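Local coordinates for protein dnab-like replicative helicase (Bacillus phage SPP1, PDB 3BH0) that probably unwinds duplex DNA in the 5'-3' direction at the phage replication fork, driven by ATP hydrolysis in the C-terminal helicase domain that forms this chain, at residues A[102-107]-A[160-165]; A[97-102]-A[152-157]; A[68-73]-A[255-260]. One frame throughout, in Å; residues are numbered along the deposited sequence.

Interaction 1: residues A[102-107]-A[160-165]; sequences HSLEMG and AGQSVN
Q162 carries this contact. It lies on the loop that runs from A160 into the helix starting at V164, and its side chain reaches across to the end of strand 98-103. CB comes first and packs on the CD2 methyl of L104, with 3.8 Å between Q162 CB and L104 CD2. CG sits anti to the carbonyl carbon (chi1 -57°) and rests against the same methyl. The chain is extended beyond CG, so the amide is carried past L104 to H102. There Q162 OE1 lies in the plane of the imidazole, at its edge, 2.9 Å from H102 CD2. The ring and amide planes are 54° apart. The other amide atom, Q162 NE2, passes 3.8 Å from L104 CG, and its hydrogen bonds go to the backbone oxygens of K159 and F157. Two acceptors therefore fix the rotation of the amide and keep OE1 turned to the ring. L104 completes the packing: L104 CD2 also lies 3.1 Å from A160 O, while L192, L193 and I187 touch the same side chain. Next to it, S103 OG donates a very short hydrogen bond to M106 O and so ties the turn from S103 to M106. The arrangement belongs to the C-terminal edge of the parallel strands of the sheet in a RecA-like P-loop ATPase, where loops leave the strands.

Interaction 2: residues A[97-102]-A[152-157]; sequences DVVNLH and SNINIF
Two neighbouring parallel strands of the RecA-like ATPase core meet here, 98-103 and the outermost strand 154-157. Their short axes run at 20° to each other. Backbone bonds alternate along the pair: V99 N to N153 O, N155 N to V99 O, L101 N to N155 O, and F157 N to L101 O. The second is 2.7 Å from N155 N to V99 O and nearly straight, at 175°. V99 O and L101 O each also receive a CA-H contact, from I154 and I156.

The tight part is the buried strand 98-102. On one face V99 and L101 stand beside I154 and I156, with L101 CD2 4.2 Å from I156 CG1. Helix 81-93 packs on V99 and L101, and helix 108-119 on L101 and I156. On the other face, helix 164-176 lies against V98, H102 and F157.

Strand 154-157 is the looser side, and its residues are partly exposed. At its start N153 bends its amide back to D97 O, but the bond from N153 ND2 is weak, at 3.3 Å. D97 itself turns away to a salt bridge with R182. N155 stands beside N100, their amide planes almost perpendicular.

At the far end F157 and H102 point the same way. Their rings are nearly parallel, 8° apart, but slid so far that they barely overlap. F157 CD2 lies over the rim of one imidazole face, 3.7 Å from H102 NE2.

Interaction 3: residues A[68-73]-A[255-260]; sequences RNFVLI and QDADII
Strand 70-74 and strand 259-265 run parallel, with V71 paired to I259 and L72 to I260. Just before this pair in the chain the second segment is still leaving helix 252-256, and A257 is the first residue to depart from helical angles. F70 O takes up the join. F70 O accepts D258 N at 2.9 Å, in the carbonyl plane, and I259 N in a weak bond. Two residues on, L72 N donates to I259 O across 2.8 Å. V71 CA also approaches I259 O.

D258 is the key side chain. Its CG is anti to the carbonyl carbon (chi1 -51°), which brings the carboxylate alongside the start of strand 70-74. D258 OD2 uses its anti lone pair to accept F70 N at 2.8 Å. OD1 meets R68, whose chain is bent at chi2. The guanidinium presents a face, with D258 CG over its centre. R68 NH2 and D258 OD1 are 3.0 Å apart, but the oxygen lies well out of the guanidinium plane. This salt bridge is therefore one of charge alone, and the position of NH2 is less certain. The main ionic partners are R287 for OD1 and K214 for OD2. So many positive neighbours probably keep the buried carboxylate ionised.

Apolar packing divides between the two sheet faces. On one, V71 CB and I259 CB are 3.8 Å apart, and Y65 touches both residues. On the other, L72 CB lies against I260 CG1. F70, with CG anti to the backbone N (chi1 176°), extends its ring to A257 and D256. D256 C approaches the ring edge, while L213 of helix 202-220 also packs on F70. The arrangement is a helix-to-strand join beside a central strand of the RecA-like P-loop NTPase sheet; strand 70-74 leads into a probable Walker A loop.

Overall arrangement
From the N terminus, after two helices, the chain lays down strand 70-74, the first strand of the sheet. In interaction 3, segment 255-260 arrives 182 residues after the end of segment 68-73. That contact closes the longest loop, and the other two lie within it. Strand 98-103 comes next. Strand 154-157 returns to it in interaction 2 after an excursion that is mostly helix. The chain then passes A160 and enters helix 164-176, making interaction 1 on the way. Interactions 1 and 2 cross along the sequence and share H102. They also touch, as F157 O probably bonds both S103 N and Q162 NE2. Interaction 3 stands apart, its centre about 19 Å from the centres of the other two, but one sheet joins all three.

Interaction 1: residues A[102-107]-A[160-165]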
ATOM      1  N   HIS A 102       5.192   5.929   5.876  1.00 36.19           N
ATOM      2  CA  HIS A 102       6.490   5.798   6.489  1.00 35.53           C
ATOM      3  C   HIS A 102       7.476   5.369   5.411  1.00 35.51           C
ATOM      4  O   HIS A 102       7.514   4.207   4.994  1.00 34.73           O
ATOM      5  CB  HIS A 102       6.434   4.843   7.677  1.00 35.15           C
ATOM      6  CG  HIS A 102       5.663   5.392   8.836  1.00 35.62           C
ATOM      7  ND1 HIS A 102       4.283   5.407   8.876  1.00 35.98           N
ATOM      8  CD2 HIS A 102       6.077   5.978   9.985  1.00 34.60           C
ATOM      9  CE1 HIS A 102       3.883   5.978   9.999  1.00 34.43           C
ATOM     10  NE2 HIS A 102       4.952   6.328  10.690  1.00 33.27           N
ATOM     11  N   SER A 103       8.236   6.351   4.925  1.00 35.72           N
ATOM     12  CA  SER A 103       9.102   6.137   3.783  1.00 35.62           C
ATOM     13  C   SER A 103      10.569   6.127   4.187  1.00 35.48           C
ATOM     14  O   SER A 103      11.179   7.152   4.458  1.00 34.98           O
ATOM     15  CB  SER A 103       8.790   7.137   2.671  1.00 35.72           C
ATOM     16  OG  SER A 103       9.650   8.236   2.696  1.00 37.40           O
ATOM     17  N   LEU A 104      11.107   4.919   4.233  1.00 35.64           N
ATOM     18  CA  LEU A 104      12.405   4.650   4.788  1.00 36.69           C
ATOM     19  C   LEU A 104      13.452   4.679   3.679  1.00 37.19           C
ATOM     20  O   LEU A 104      14.647   4.863   3.921  1.00 37.04           O
ATOM     21  CB  LEU A 104      12.353   3.291   5.475  1.00 36.41           C
ATOM     22  CG  LEU A 104      11.522   3.324   6.758  1.00 36.82           C
ATOM     23  CD1 LEU A 104      10.388   2.322   6.677  1.00 36.59           C
ATOM     24  CD2 LEU A 104      12.431   2.980   7.915  1.00 38.37           C
ATOM     25  N   GLU A 105      12.958   4.516   2.461  1.00 37.94           N
ATOM     26  CA  GLU A 105      13.760   4.502   1.261  1.00 39.46           C
ATOM     27  C   GLU A 105      13.998   5.941   0.758  1.00 38.86           C
ATOM     28  O   GLU A 105      15.117   6.299   0.410  1.00 38.86           O
ATOM     29  CB  GLU A 105      13.031   3.649   0.210  1.00 39.82           C
ATOM     30  CG  GLU A 105      13.818   3.370  -1.042  1.00 44.89           C
ATOM     31  CD  GLU A 105      14.561   2.030  -1.019  1.00 50.63           C
ATOM     32  OE1 GLU A 105      15.667   1.945  -0.404  1.00 53.50           O
ATOM     33  OE2 GLU A 105      14.041   1.069  -1.653  1.00 51.43           O
ATOM     34  N   MET A 106      12.951   6.761   0.761  1.00 38.56           N
ATOM     35  CA  MET A 106      12.952   8.059   0.104  1.00 38.70           C
ATOM     36  C   MET A 106      12.646   9.171   1.088  1.00 38.79           C
ATOM     37  O   MET A 106      11.975   8.924   2.094  1.00 39.12           O
ATOM     38  CB  MET A 106      11.845   8.108  -0.959  1.00 38.37           C
ATOM     39  CG  MET A 106      11.908   7.071  -2.060  1.00 39.84           C
ATOM     40  SD  MET A 106      10.503   7.235  -3.195  1.00 39.97           S
ATOM     41  CE  MET A 106      11.416   7.366  -4.707  1.00 44.28           C
ATOM     42  N   GLY A 107      13.098  10.393   0.781  1.00 38.62           N
ATOM     43  CA  GLY A 107      12.673  11.603   1.494  1.00 39.04           C
ATOM     44  C   GLY A 107      11.279  12.078   1.083  1.00 39.63           C
ATOM     45  O   GLY A 107      10.772  11.692   0.022  1.00 39.50           O
ATOM     46  N   ALA A 160      15.193   7.635   8.292  1.00 37.03           N
ATOM     47  CA  ALA A 160      15.831   6.437   7.747  1.00 37.14           C
ATOM     48  C   ALA A 160      15.637   5.210   8.657  1.00 37.17           C
ATOM     49  O   ALA A 160      15.335   4.119   8.160  1.00 37.48           O
ATOM     50  CB  ALA A 160      17.302   6.684   7.476  1.00 36.73           C
ATOM     51  N   GLY A 161      15.800   5.407   9.969  1.00 36.60           N
ATOM     52  CA  GLY A 161      15.730   4.331  10.955  1.00 36.39           C
ATOM     53  C   GLY A 161      14.452   4.400  11.766  1.00 36.44           C
ATOM     54  O   GLY A 161      14.272   5.314  12.572  1.00 36.89           O
ATOM     55  N   GLN A 162      13.550   3.450  11.525  1.00 35.65           N
ATOM     56  CA  GLN A 162      12.260   3.418  12.202  1.00 35.20           C
ATOM     57  C   GLN A 162      11.947   1.988  12.597  1.00 34.86           C
ATOM     58  O   GLN A 162      12.010   1.078  11.761  1.00 34.99           O
ATOM     59  CB  GLN A 162      11.125   3.933  11.310  1.00 35.17           C
ATOM     60  CG  GLN A 162      11.295   5.325  10.761  1.00 34.64           C
ATOM     61  CD  GLN A 162      10.094   5.764   9.958  1.00 34.98           C
ATOM     62  OE1 GLN A 162       8.965   5.557  10.368  1.00 36.61           O
ATOM     63  NE2 GLN A 162      10.331   6.353   8.793  1.00 37.15           N
ATOM     64  N   SER A 163      11.633   1.797  13.875  1.00 33.92           N
ATOM     65  CA  SER A 163      11.174   0.506  14.384  1.00 33.61           C
ATOM     66  C   SER A 163       9.651   0.489  14.285  1.00 33.02           C
ATOM     67  O   SER A 163       9.041   1.522  13.970  1.00 32.81           O
ATOM     68  CB  SER A 163      11.615   0.360  15.841  1.00 33.47           C
ATOM     69  OG  SER A 163      11.142   1.473  16.592  1.00 33.22           O
ATOM     70  N   VAL A 164       9.029  -0.652  14.560  1.00 32.81           N
ATOM     71  CA  VAL A 164       7.561  -0.681  14.699  1.00 33.37           C
ATOM     72  C   VAL A 164       7.138   0.155  15.907  1.00 34.48           C
ATOM     73  O   VAL A 164       6.102   0.812  15.892  1.00 35.00           O
ATOM     74  CB  VAL A 164       6.990  -2.111  14.833  1.00 32.70           C
ATOM     75  CG1 VAL A 164       5.469  -2.070  15.002  1.00 31.69           C
ATOM     76  CG2 VAL A 164       7.345  -2.922  13.622  1.00 32.03           C
ATOM     77  N   ASN A 165       7.959   0.126  16.945  1.00 35.79           N
ATOM     78  CA  ASN A 165       7.727   0.914  18.139  1.00 37.67           C
ATOM     79  C   ASN A 165       7.617   2.390  17.795  1.00 37.41           C
ATOM     80  O   ASN A 165       6.654   3.065  18.175  1.00 37.54           O
ATOM     81  CB  ASN A 165       8.871   0.679  19.124  1.00 38.72           C
ATOM     82  CG  ASN A 165       8.430   0.818  20.551  1.00 42.35           C
ATOM     83  OD1 ASN A 165       8.267   1.941  21.060  1.00 47.30           O
ATOM     84  ND2 ASN A 165       8.224  -0.319  21.219  1.00 44.01           N
TER

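Interaction 2: residues A[97-102]-A[152-157]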
ATOM      1  N   ASP A  97      -9.957   9.671   4.220  1.00 52.77           N
ATOM      2  CA  ASP A  97      -9.258   8.869   5.208  1.00 51.59           C
ATOM      3  C   ASP A  97      -7.867   9.468   5.351  1.00 50.70           C
ATOM      4  O   ASP A  97      -7.436  10.244   4.482  1.00 50.74           O
ATOM      5  CB  ASP A  97      -9.205   7.405   4.772  1.00 51.73           C
ATOM      6  CG  ASP A  97     -10.584   6.762   4.725  1.00 52.27           C
ATOM      7  OD1 ASP A  97     -11.274   6.772   5.766  1.00 51.99           O
ATOM      8  OD2 ASP A  97     -10.981   6.250   3.651  1.00 53.32           O
ATOM      9  N   VAL A  98      -7.188   9.129   6.449  1.00 49.19           N
ATOM     10  CA  VAL A  98      -5.870   9.673   6.777  1.00 47.80           C
ATOM     11  C   VAL A  98      -4.770   8.651   6.477  1.00 46.63           C
ATOM     12  O   VAL A  98      -4.797   7.533   6.989  1.00 46.69           O
ATOM     13  CB  VAL A  98      -5.800  10.106   8.270  1.00 48.17           C
ATOM     14  CG1 VAL A  98      -4.419  10.658   8.633  1.00 48.42           C
ATOM     15  CG2 VAL A  98      -6.874  11.140   8.577  1.00 48.16           C
ATOM     16  N   VAL A  99      -3.808   9.048   5.647  1.00 45.03           N
ATOM     17  CA  VAL A  99      -2.697   8.179   5.268  1.00 43.41           C
ATOM     18  C   VAL A  99      -1.372   8.632   5.889  1.00 42.59           C
ATOM     19  O   VAL A  99      -0.928   9.751   5.671  1.00 42.39           O
ATOM     20  CB  VAL A  99      -2.554   8.057   3.730  1.00 43.49           C
ATOM     21  CG1 VAL A  99      -1.481   7.020   3.376  1.00 43.12           C
ATOM     22  CG2 VAL A  99      -3.892   7.681   3.080  1.00 42.50           C
ATOM     23  N   ASN A 100      -0.765   7.749   6.677  1.00 41.38           N
ATOM     24  CA  ASN A 100       0.560   7.954   7.227  1.00 40.38           C
ATOM     25  C   ASN A 100       1.541   7.112   6.422  1.00 39.67           C
ATOM     26  O   ASN A 100       1.542   5.885   6.506  1.00 39.24           O
ATOM     27  CB  ASN A 100       0.615   7.506   8.687  1.00 40.65           C
ATOM     28  CG  ASN A 100       0.171   8.583   9.674  1.00 41.33           C
ATOM     29  OD1 ASN A 100      -0.282   9.658   9.291  1.00 42.99           O
ATOM     30  ND2 ASN A 100       0.315   8.282  10.965  1.00 39.77           N
ATOM     31  N   LEU A 101       2.372   7.777   5.634  1.00 39.00           N
ATOM     32  CA  LEU A 101       3.360   7.081   4.827  1.00 38.08           C
ATOM     33  C   LEU A 101       4.707   7.110   5.517  1.00 37.29           C
ATOM     34  O   LEU A 101       5.284   8.179   5.729  1.00 37.90           O
ATOM     35  CB  LEU A 101       3.448   7.677   3.427  1.00 37.42           C
ATOM     36  CG  LEU A 101       4.691   7.312   2.611  1.00 38.51           C
ATOM     37  CD1 LEU A 101       4.826   5.795   2.314  1.00 36.13           C
ATOM     38  CD2 LEU A 101       4.736   8.148   1.324  1.00 38.60           C
ATOM     39  N   HIS A 102       5.192   5.929   5.876  1.00 36.19           N
ATOM     40  CA  HIS A 102       6.490   5.798   6.489  1.00 35.53           C
ATOM     41  C   HIS A 102       7.476   5.369   5.411  1.00 35.51           C
ATOM     42  O   HIS A 102       7.514   4.207   4.994  1.00 34.73           O
ATOM     43  CB  HIS A 102       6.434   4.843   7.677  1.00 35.15           C
ATOM     44  CG  HIS A 102       5.663   5.392   8.836  1.00 35.62           C
ATOM     45  ND1 HIS A 102       4.283   5.407   8.876  1.00 35.98           N
ATOM     46  CD2 HIS A 102       6.077   5.978   9.985  1.00 34.60           C
ATOM     47  CE1 HIS A 102       3.883   5.978   9.999  1.00 34.43           C
ATOM     48  NE2 HIS A 102       4.952   6.328  10.690  1.00 33.27           N
ATOM     49  N   SER A 152      -4.748  17.333   1.036  1.00 55.19           N
ATOM     50  CA  SER A 152      -4.865  15.889   1.197  1.00 53.12           C
ATOM     51  C   SER A 152      -4.491  15.483   2.623  1.00 51.86           C
ATOM     52  O   SER A 152      -3.901  16.271   3.380  1.00 51.21           O
ATOM     53  CB  SER A 152      -3.976  15.157   0.184  1.00 53.10           C
ATOM     54  OG  SER A 152      -2.629  15.151   0.616  1.00 52.31           O
ATOM     55  N   ASN A 153      -4.830  14.241   2.969  1.00 50.18           N
ATOM     56  CA  ASN A 153      -4.557  13.691   4.294  1.00 48.79           C
ATOM     57  C   ASN A 153      -3.397  12.688   4.236  1.00 47.31           C
ATOM     58  O   ASN A 153      -3.476  11.567   4.752  1.00 46.69           O
ATOM     59  CB  ASN A 153      -5.829  13.054   4.859  1.00 49.29           C
ATOM     60  CG  ASN A 153      -7.059  13.887   4.577  1.00 49.69           C
ATOM     61  OD1 ASN A 153      -7.203  14.985   5.106  1.00 50.90           O
ATOM     62  ND2 ASN A 153      -7.935  13.384   3.709  1.00 50.88           N
ATOM     63  N   ILE A 154      -2.328  13.116   3.579  1.00 45.25           N
ATOM     64  CA  ILE A 154      -1.153  12.310   3.406  1.00 43.80           C
ATOM     65  C   ILE A 154      -0.132  12.897   4.342  1.00 42.58           C
ATOM     66  O   ILE A 154       0.239  14.057   4.210  1.00 43.02           O
ATOM     67  CB  ILE A 154      -0.617  12.379   1.952  1.00 43.97           C
ATOM     68  CG1 ILE A 154      -1.694  11.986   0.939  1.00 43.84           C
ATOM     69  CG2 ILE A 154       0.653  11.517   1.781  1.00 44.70           C
ATOM     70  CD1 ILE A 154      -1.726  10.521   0.595  1.00 46.49           C
ATOM     71  N   ASN A 155       0.292  12.114   5.316  1.00 40.97           N
ATOM     72  CA  ASN A 155       1.433  12.480   6.130  1.00 39.96           C
ATOM     73  C   ASN A 155       2.569  11.620   5.680  1.00 38.88           C
ATOM     74  O   ASN A 155       2.346  10.495   5.208  1.00 38.65           O
ATOM     75  CB  ASN A 155       1.181  12.218   7.615  1.00 40.34           C
ATOM     76  CG  ASN A 155       0.098  13.103   8.184  1.00 41.48           C
ATOM     77  OD1 ASN A 155      -1.062  12.677   8.336  1.00 43.20           O
ATOM     78  ND2 ASN A 155       0.458  14.350   8.488  1.00 41.31           N
ATOM     79  N   ILE A 156       3.783  12.141   5.824  1.00 37.54           N
ATOM     80  CA  ILE A 156       4.969  11.395   5.449  1.00 36.46           C
ATOM     81  C   ILE A 156       5.982  11.416   6.582  1.00 36.70           C
ATOM     82  O   ILE A 156       6.303  12.478   7.106  1.00 36.92           O
ATOM     83  CB  ILE A 156       5.607  11.907   4.138  1.00 36.08           C
ATOM     84  CG1 ILE A 156       4.561  11.960   3.013  1.00 34.99           C
ATOM     85  CG2 ILE A 156       6.791  11.011   3.749  1.00 35.34           C
ATOM     86  CD1 ILE A 156       5.055  12.551   1.672  1.00 35.10           C
ATOM     87  N   PHE A 157       6.485  10.233   6.945  1.00 36.09           N
ATOM     88  CA  PHE A 157       7.547  10.113   7.931  1.00 35.94           C
ATOM     89  C   PHE A 157       8.768   9.479   7.279  1.00 35.88           C
ATOM     90  O   PHE A 157       8.804   8.268   7.046  1.00 35.67           O
ATOM     91  CB  PHE A 157       7.081   9.281   9.141  1.00 35.44           C
ATOM     92  CG  PHE A 157       5.961   9.921   9.937  1.00 34.44           C
ATOM     93  CD1 PHE A 157       6.233  10.578  11.133  1.00 31.75           C
ATOM     94  CD2 PHE A 157       4.639   9.860   9.489  1.00 32.34           C
ATOM     95  CE1 PHE A 157       5.216  11.169  11.860  1.00 32.00           C
ATOM     96  CE2 PHE A 157       3.602  10.440  10.233  1.00 33.50           C
ATOM     97  CZ  PHE A 157       3.899  11.093  11.425  1.00 32.36           C
TER

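Interaction 3: residues A[68-73]-A[255-260]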
ATOM      1  N   ARG A  68      -8.913  -3.554  10.999  1.00 46.40           N
ATOM      2  CA  ARG A  68      -7.932  -4.454  11.625  1.00 45.45           C
ATOM      3  C   ARG A  68      -6.848  -5.026  10.676  1.00 43.45           C
ATOM      4  O   ARG A  68      -5.880  -5.660  11.126  1.00 42.93           O
ATOM      5  CB  ARG A  68      -8.678  -5.577  12.375  1.00 46.67           C
ATOM      6  CG  ARG A  68      -9.105  -6.782  11.539  1.00 49.24           C
ATOM      7  CD  ARG A  68      -8.264  -8.026  11.874  1.00 53.69           C
ATOM      8  NE  ARG A  68      -8.541  -9.110  10.930  1.00 57.43           N
ATOM      9  CZ  ARG A  68      -7.993 -10.325  10.959  1.00 60.00           C
ATOM     10  NH1 ARG A  68      -7.104 -10.667  11.880  1.00 60.76           N
ATOM     11  NH2 ARG A  68      -8.343 -11.214  10.044  1.00 62.12           N
ATOM     12  N   ASN A  69      -7.016  -4.785   9.375  1.00 41.06           N
ATOM     13  CA  ASN A  69      -6.229  -5.476   8.347  1.00 38.78           C
ATOM     14  C   ASN A  69      -4.739  -5.158   8.348  1.00 37.15           C
ATOM     15  O   ASN A  69      -4.318  -4.024   8.552  1.00 36.60           O
ATOM     16  CB  ASN A  69      -6.791  -5.231   6.939  1.00 38.55           C
ATOM     17  CG  ASN A  69      -8.193  -5.783   6.744  1.00 38.53           C
ATOM     18  OD1 ASN A  69      -8.864  -5.418   5.779  1.00 38.81           O
ATOM     19  ND2 ASN A  69      -8.643  -6.665   7.646  1.00 36.72           N
ATOM     20  N   PHE A  70      -3.957  -6.195   8.118  1.00 35.17           N
ATOM     21  CA  PHE A  70      -2.548  -6.056   7.858  1.00 33.69           C
ATOM     22  C   PHE A  70      -2.366  -6.529   6.420  1.00 33.39           C
ATOM     23  O   PHE A  70      -2.486  -7.725   6.124  1.00 33.15           O
ATOM     24  CB  PHE A  70      -1.749  -6.897   8.853  1.00 32.87           C
ATOM     25  CG  PHE A  70      -0.280  -6.894   8.616  1.00 31.49           C
ATOM     26  CD1 PHE A  70       0.367  -5.764   8.133  1.00 30.06           C
ATOM     27  CD2 PHE A  70       0.470  -8.025   8.899  1.00 31.42           C
ATOM     28  CE1 PHE A  70       1.729  -5.766   7.915  1.00 29.62           C
ATOM     29  CE2 PHE A  70       1.843  -8.039   8.680  1.00 31.43           C
ATOM     30  CZ  PHE A  70       2.470  -6.903   8.191  1.00 30.18           C
ATOM     31  N   VAL A  71      -2.138  -5.578   5.519  1.00 32.82           N
ATOM     32  CA  VAL A  71      -1.984  -5.900   4.111  1.00 32.39           C
ATOM     33  C   VAL A  71      -0.568  -5.690   3.606  1.00 32.09           C
ATOM     34  O   VAL A  71       0.124  -4.738   3.963  1.00 31.96           O
ATOM     35  CB  VAL A  71      -3.112  -5.292   3.191  1.00 32.40           C
ATOM     36  CG1 VAL A  71      -3.969  -4.324   3.936  1.00 32.90           C
ATOM     37  CG2 VAL A  71      -2.570  -4.672   1.922  1.00 32.19           C
ATOM     38  N   LEU A  72      -0.149  -6.657   2.806  1.00 31.75           N
ATOM     39  CA  LEU A  72       1.179  -6.736   2.252  1.00 30.92           C
ATOM     40  C   LEU A  72       1.128  -6.542   0.728  1.00 30.11           C
ATOM     41  O   LEU A  72       0.328  -7.156   0.039  1.00 29.27           O
ATOM     42  CB  LEU A  72       1.774  -8.097   2.614  1.00 31.12           C
ATOM     43  CG  LEU A  72       3.287  -8.181   2.628  1.00 32.75           C
ATOM     44  CD1 LEU A  72       3.832  -7.494   3.897  1.00 34.24           C
ATOM     45  CD2 LEU A  72       3.710  -9.631   2.562  1.00 32.61           C
ATOM     46  N   ILE A  73       1.967  -5.640   0.235  1.00 29.69           N
ATOM     47  CA  ILE A  73       2.151  -5.421  -1.192  1.00 28.96           C
ATOM     48  C   ILE A  73       3.588  -5.814  -1.464  1.00 28.52           C
ATOM     49  O   ILE A  73       4.520  -5.079  -1.136  1.00 27.39           O
ATOM     50  CB  ILE A  73       1.900  -3.945  -1.623  1.00 28.65           C
ATOM     51  CG1 ILE A  73       0.458  -3.531  -1.311  1.00 28.91           C
ATOM     52  CG2 ILE A  73       2.150  -3.786  -3.109  1.00 28.65           C
ATOM     53  CD1 ILE A  73       0.195  -2.057  -1.441  1.00 28.81           C
ATOM     54  N   GLN A 255       1.733 -15.617   7.287  1.00 46.75           N
ATOM     55  CA  GLN A 255       0.775 -16.008   8.311  1.00 45.37           C
ATOM     56  C   GLN A 255       0.039 -14.806   8.904  1.00 43.56           C
ATOM     57  O   GLN A 255      -1.184 -14.821   9.008  1.00 42.69           O
ATOM     58  CB  GLN A 255       1.448 -16.901   9.357  1.00 46.02           C
ATOM     59  CG  GLN A 255       1.677 -18.325   8.780  1.00 48.83           C
ATOM     60  CD  GLN A 255       2.655 -19.171   9.575  1.00 51.39           C
ATOM     61  OE1 GLN A 255       2.628 -19.186  10.797  1.00 53.34           O
ATOM     62  NE2 GLN A 255       3.521 -19.892   8.872  1.00 52.24           N
ATOM     63  N   ASP A 256       0.772 -13.744   9.220  1.00 41.77           N
ATOM     64  CA  ASP A 256       0.170 -12.581   9.878  1.00 40.47           C
ATOM     65  C   ASP A 256      -0.747 -11.723   9.010  1.00 39.40           C
ATOM     66  O   ASP A 256      -1.748 -11.194   9.498  1.00 38.78           O
ATOM     67  CB  ASP A 256       1.250 -11.732  10.543  1.00 40.59           C
ATOM     68  CG  ASP A 256       1.916 -12.461  11.691  1.00 42.17           C
ATOM     69  OD1 ASP A 256       1.229 -13.277  12.361  1.00 43.69           O
ATOM     70  OD2 ASP A 256       3.118 -12.237  11.919  1.00 42.20           O
ATOM     71  N   ALA A 257      -0.420 -11.606   7.726  1.00 38.38           N
ATOM     72  CA  ALA A 257      -1.172 -10.744   6.821  1.00 37.40           C
ATOM     73  C   ALA A 257      -2.558 -11.305   6.514  1.00 37.26           C
ATOM     74  O   ALA A 257      -2.749 -12.509   6.326  1.00 36.81           O
ATOM     75  CB  ALA A 257      -0.394 -10.506   5.534  1.00 37.15           C
ATOM     76  N   ASP A 258      -3.528 -10.413   6.478  1.00 37.10           N
ATOM     77  CA  ASP A 258      -4.870 -10.757   6.060  1.00 37.62           C
ATOM     78  C   ASP A 258      -4.944 -10.728   4.540  1.00 36.94           C
ATOM     79  O   ASP A 258      -5.606 -11.560   3.914  1.00 37.04           O
ATOM     80  CB  ASP A 258      -5.855  -9.771   6.699  1.00 38.12           C
ATOM     81  CG  ASP A 258      -5.635  -9.657   8.192  1.00 40.59           C
ATOM     82  OD1 ASP A 258      -5.647 -10.716   8.869  1.00 43.59           O
ATOM     83  OD2 ASP A 258      -5.381  -8.539   8.684  1.00 41.84           O
ATOM     84  N   ILE A 259      -4.248  -9.756   3.957  1.00 36.22           N
ATOM     85  CA  ILE A 259      -4.217  -9.583   2.518  1.00 35.28           C
ATOM     86  C   ILE A 259      -2.775  -9.488   2.013  1.00 34.62           C
ATOM     87  O   ILE A 259      -1.951  -8.756   2.561  1.00 34.79           O
ATOM     88  CB  ILE A 259      -5.053  -8.365   2.075  1.00 35.16           C
ATOM     89  CG1 ILE A 259      -6.483  -8.491   2.621  1.00 35.21           C
ATOM     90  CG2 ILE A 259      -5.063  -8.263   0.543  1.00 35.06           C
ATOM     91  CD1 ILE A 259      -7.384  -7.271   2.447  1.00 35.25           C
ATOM     92  N   ILE A 260      -2.482 -10.254   0.978  1.00 33.74           N
ATOM     93  CA  ILE A 260      -1.205 -10.177   0.307  1.00 33.32           C
ATOM     94  C   ILE A 260      -1.446  -9.952  -1.172  1.00 33.03           C
ATOM     95  O   ILE A 260      -1.969 -10.813  -1.881  1.00 32.36           O
ATOM     96  CB  ILE A 260      -0.354 -11.445   0.529  1.00 33.42           C
ATOM     97  CG1 ILE A 260      -0.093 -11.648   2.028  1.00 32.76           C
ATOM     98  CG2 ILE A 260       0.953 -11.376  -0.301  1.00 33.60           C
ATOM     99  CD1 ILE A 260       0.627 -12.963   2.392  1.00 32.95           C
TER